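Local coordinates for acyl-CoA synthetase (AMP-forming)/AMP-acid ligase II-like protein (Dyadobacter fermentans, PDB 4GS5) that probably activates carboxylic acids with ATP for transfer to coenzyme A, as in related AMP-forming acyl-CoA synthetases, though its own substrate is unconfirmed, at residues I168-S178 with V188-P196. Residues are numbered along the deposited sequence; the frame is centred on the assembly and turned at random.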
loop_
_atom_site.group_PDB
_atom_site.type_symbol
_atom_site.label_atom_id
_atom_site.label_comp_id
_atom_site.label_asym_id
_atom_site.label_seq_id
_atom_site.Cartn_x
_atom_site.Cartn_y
_atom_site.Cartn_z
ATOM N N ILE A 168 6.536 -6.379 -15.450
ATOM C CA ILE A 168 7.632 -5.670 -14.809
ATOM C C ILE A 168 8.836 -6.587 -14.625
ATOM O O ILE A 168 9.972 -6.153 -14.808
ATOM C CB ILE A 168 7.202 -5.065 -13.473
ATOM C CG1 ILE A 168 6.277 -3.869 -13.725
ATOM C CG2 ILE A 168 8.425 -4.631 -12.667
ATOM C CD1 ILE A 168 5.516 -3.407 -12.505
ATOM N N SER A 169 8.583 -7.858 -14.299
ATOM C CA SER A 169 9.647 -8.844 -14.118
ATOM C C SER A 169 10.516 -8.983 -15.350
ATOM O O SER A 169 11.676 -9.370 -15.255
ATOM C CB SER A 169 9.075 -10.228 -13.793
ATOM O OG SER A 169 8.539 -10.253 -12.487
ATOM N N ASP A 170 9.949 -8.698 -16.514
ATOM C CA ASP A 170 10.702 -8.847 -17.748
ATOM C C ASP A 170 11.365 -7.577 -18.284
ATOM O O ASP A 170 11.988 -7.610 -19.351
ATOM C CB ASP A 170 9.846 -9.501 -18.829
ATOM C CG ASP A 170 10.350 -10.873 -19.184
ATOM O OD1 ASP A 170 11.182 -10.983 -20.115
ATOM O OD2 ASP A 170 9.943 -11.840 -18.502
ATOM N N LEU A 171 11.240 -6.473 -17.548
ATOM C CA LEU A 171 11.851 -5.211 -17.953
ATOM C C LEU A 171 13.295 -5.124 -17.471
ATOM O O LEU A 171 13.570 -5.342 -16.306
ATOM C CB LEU A 171 11.060 -4.020 -17.403
ATOM C CG LEU A 171 9.618 -3.841 -17.876
ATOM C CD1 LEU A 171 8.958 -2.648 -17.156
ATOM C CD2 LEU A 171 9.591 -3.650 -19.379
ATOM N N ALA A 172 14.204 -4.794 -18.382
ATOM C CA ALA A 172 15.594 -4.529 -18.041
ATOM C C ALA A 172 15.756 -3.119 -17.482
ATOM O O ALA A 172 16.518 -2.303 -18.026
ATOM C CB ALA A 172 16.483 -4.725 -19.280
HETATM N N MSE A 173 15.038 -2.846 -16.396
HETATM C CA MSE A 173 14.990 -1.518 -15.787
HETATM C C MSE A 173 14.520 -1.637 -14.345
HETATM O O MSE A 173 13.516 -2.293 -14.087
HETATM C CB MSE A 173 13.997 -0.631 -16.547
HETATM C CG MSE A 173 13.643 0.623 -15.787
HETATM SE SE MSE A 173 12.566 1.891 -16.797
HETATM C CE MSE A 173 10.964 0.790 -16.970
ATOM N N PRO A 174 15.215 -0.975 -13.405
ATOM C CA PRO A 174 14.838 -1.064 -11.990
ATOM C C PRO A 174 13.454 -0.488 -11.722
ATOM O O PRO A 174 13.230 0.679 -12.026
ATOM C CB PRO A 174 15.901 -0.210 -11.271
ATOM C CG PRO A 174 16.968 0.023 -12.246
ATOM C CD PRO A 174 16.391 -0.112 -13.615
ATOM N N VAL A 175 12.555 -1.296 -11.152
ATOM C CA VAL A 175 11.224 -0.844 -10.770
ATOM C C VAL A 175 10.966 -1.184 -9.294
ATOM O O VAL A 175 11.235 -2.314 -8.844
ATOM C CB VAL A 175 10.143 -1.517 -11.647
ATOM C CG1 VAL A 175 8.778 -1.036 -11.258
ATOM C CG2 VAL A 175 10.394 -1.222 -13.138
ATOM N N TYR A 176 10.462 -0.202 -8.547
ATOM C CA TYR A 176 10.228 -0.339 -7.118
ATOM C C TYR A 176 8.805 0.062 -6.834
ATOM O O TYR A 176 8.189 0.738 -7.658
ATOM C CB TYR A 176 11.155 0.589 -6.327
ATOM C CG TYR A 176 12.610 0.322 -6.566
ATOM C CD1 TYR A 176 13.310 -0.594 -5.782
ATOM C CD2 TYR A 176 13.293 0.985 -7.576
ATOM C CE1 TYR A 176 14.656 -0.840 -6.005
ATOM C CE2 TYR A 176 14.625 0.748 -7.803
ATOM C CZ TYR A 176 15.305 -0.156 -7.019
ATOM O OH TYR A 176 16.636 -0.381 -7.263
ATOM N N GLN A 177 8.278 -0.362 -5.686
ATOM C CA GLN A 177 6.972 0.104 -5.234
ATOM C C GLN A 177 7.077 0.611 -3.799
ATOM O O GLN A 177 7.742 -0.007 -2.971
ATOM C CB GLN A 177 5.882 -0.983 -5.360
ATOM C CG GLN A 177 4.470 -0.432 -5.039
ATOM C CD GLN A 177 3.343 -1.255 -5.641
ATOM O OE1 GLN A 177 3.471 -2.459 -5.818
ATOM N NE2 GLN A 177 2.238 -0.592 -5.982
ATOM N N SER A 178 6.437 1.745 -3.525
ATOM C CA SER A 178 6.484 2.388 -2.208
ATOM C C SER A 178 5.521 1.754 -1.214
ATOM O O SER A 178 4.449 1.265 -1.590
ATOM C CB SER A 178 6.062 3.857 -2.333
ATOM O OG SER A 178 6.963 4.568 -3.157
ATOM N N VAL A 188 7.975 5.152 3.431
ATOM C CA VAL A 188 8.907 4.819 4.510
ATOM C C VAL A 188 9.639 3.514 4.201
ATOM O O VAL A 188 10.549 3.106 4.940
ATOM C CB VAL A 188 8.202 4.685 5.875
ATOM C CG1 VAL A 188 7.509 5.985 6.233
ATOM C CG2 VAL A 188 7.208 3.504 5.871
ATOM N N ALA A 189 9.241 2.864 3.107
ATOM C CA ALA A 189 9.868 1.600 2.705
ATOM C C ALA A 189 9.664 1.329 1.217
ATOM O O ALA A 189 8.756 1.884 0.617
ATOM C CB ALA A 189 9.334 0.430 3.546
ATOM N N LEU A 190 10.516 0.477 0.635
ATOM C CA LEU A 190 10.467 0.194 -0.801
ATOM C C LEU A 190 10.577 -1.301 -1.110
ATOM O O LEU A 190 11.436 -1.991 -0.556
ATOM C CB LEU A 190 11.601 0.915 -1.543
ATOM C CG LEU A 190 11.691 2.430 -1.545
ATOM C CD1 LEU A 190 13.023 2.869 -2.174
ATOM C CD2 LEU A 190 10.509 3.026 -2.311
ATOM N N LYS A 191 9.714 -1.780 -2.002
ATOM C CA LYS A 191 9.766 -3.159 -2.500
ATOM C C LYS A 191 10.445 -3.211 -3.869
ATOM O O LYS A 191 10.140 -2.405 -4.744
ATOM C CB LYS A 191 8.342 -3.694 -2.655
ATOM C CG LYS A 191 8.272 -5.127 -3.243
ATOM C CD LYS A 191 6.828 -5.578 -3.432
ATOM C CE LYS A 191 6.161 -5.922 -2.117
ATOM N NZ LYS A 191 4.725 -6.313 -2.315
ATOM N N ALA A 192 11.353 -4.155 -4.081
ATOM C CA ALA A 192 11.929 -4.316 -5.419
ATOM C C ALA A 192 11.038 -5.226 -6.247
ATOM O O ALA A 192 10.759 -6.351 -5.835
ATOM C CB ALA A 192 13.377 -4.904 -5.326
ATOM N N LEU A 193 10.582 -4.761 -7.408
ATOM C CA LEU A 193 9.641 -5.571 -8.195
ATOM C C LEU A 193 10.299 -6.368 -9.324
ATOM O O LEU A 193 9.643 -7.158 -9.999
ATOM C CB LEU A 193 8.507 -4.708 -8.771
ATOM C CG LEU A 193 7.590 -3.997 -7.772
ATOM C CD1 LEU A 193 6.621 -3.049 -8.527
ATOM C CD2 LEU A 193 6.811 -4.991 -6.905
ATOM N N ASN A 194 11.584 -6.150 -9.562
ATOM C CA ASN A 194 12.295 -6.980 -10.544
ATOM C C ASN A 194 13.785 -7.004 -10.232
ATOM O O ASN A 194 14.218 -6.445 -9.228
ATOM C CB ASN A 194 12.031 -6.519 -11.997
ATOM C CG ASN A 194 12.442 -5.066 -12.241
ATOM O OD1 ASN A 194 13.141 -4.459 -11.428
ATOM N ND2 ASN A 194 12.012 -4.507 -13.370
ATOM N N GLY A 195 14.565 -7.682 -11.067
ATOM C CA GLY A 195 15.983 -7.858 -10.799
ATOM C C GLY A 195 16.171 -9.027 -9.842
ATOM O O GLY A 195 15.193 -9.576 -9.312
ATOM N N PRO A 196 17.433 -9.398 -9.575
ATOM C CA PRO A 196 17.628 -10.604 -8.771
ATOM C C PRO A 196 17.207 -10.404 -7.313
ATOM O O PRO A 196 17.032 -11.391 -6.619
ATOM C CB PRO A 196 19.135 -10.875 -8.895
ATOM C CG PRO A 196 19.741 -9.539 -9.168
ATOM C CD PRO A 196 18.707 -8.780 -9.987
HETATM O O HOH W 1 10.041 -10.132 -10.192
HETATM O O HOH W 2 13.248 -9.530 -12.868
HETATM O O HOH W 3 13.827 -3.526 -8.752
HETATM O O HOH W 4 3.605 -4.993 -4.980
#
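Asn194 pushes its amide into the loop that leads from helix 162-169 to strand 175-180, and this is the tight end of the contact. Asn194 ND2 donates to Ile168 O at 3.0 Å, almost in the amide plane, and to Met173 O at 2.8 Å, while Asn194 OD1 accepts from Val175 N at 3.2 Å. With chi1 at 59°, CG sits between the backbone N and the carbonyl carbon, turning the amide in among these backbone groups. With an alanine here, Met173 O and Val175 N would probably lose these mates and the loop would be freer to shift. Next to it, Leu193 lays CD1 against Val175 CG1 (4.0 Å) and Gln177 CB, with Ile168 CG2 against its CB. The outer side is looser and wet: one water joins Ser169 OG, also bonded to Ala165 O, to Leu193 O, another Ser169 O to Gly195 N. Gln177 and Lys191 form the hydrogen-bonded pair of an antiparallel hairpin, Lys191 N meeting Gln177 O at 2.8 Å and nearly straight (178°). The buried Gln177 amide is held chiefly by backbone of Ala158, Gly156 and Val160; a water bridges its OE1 to Lys191 NZ. Strand 153-155 flanks strand 175-180 on its other edge, and helix 131-139 packs against Ile168, Leu171 and Gln177.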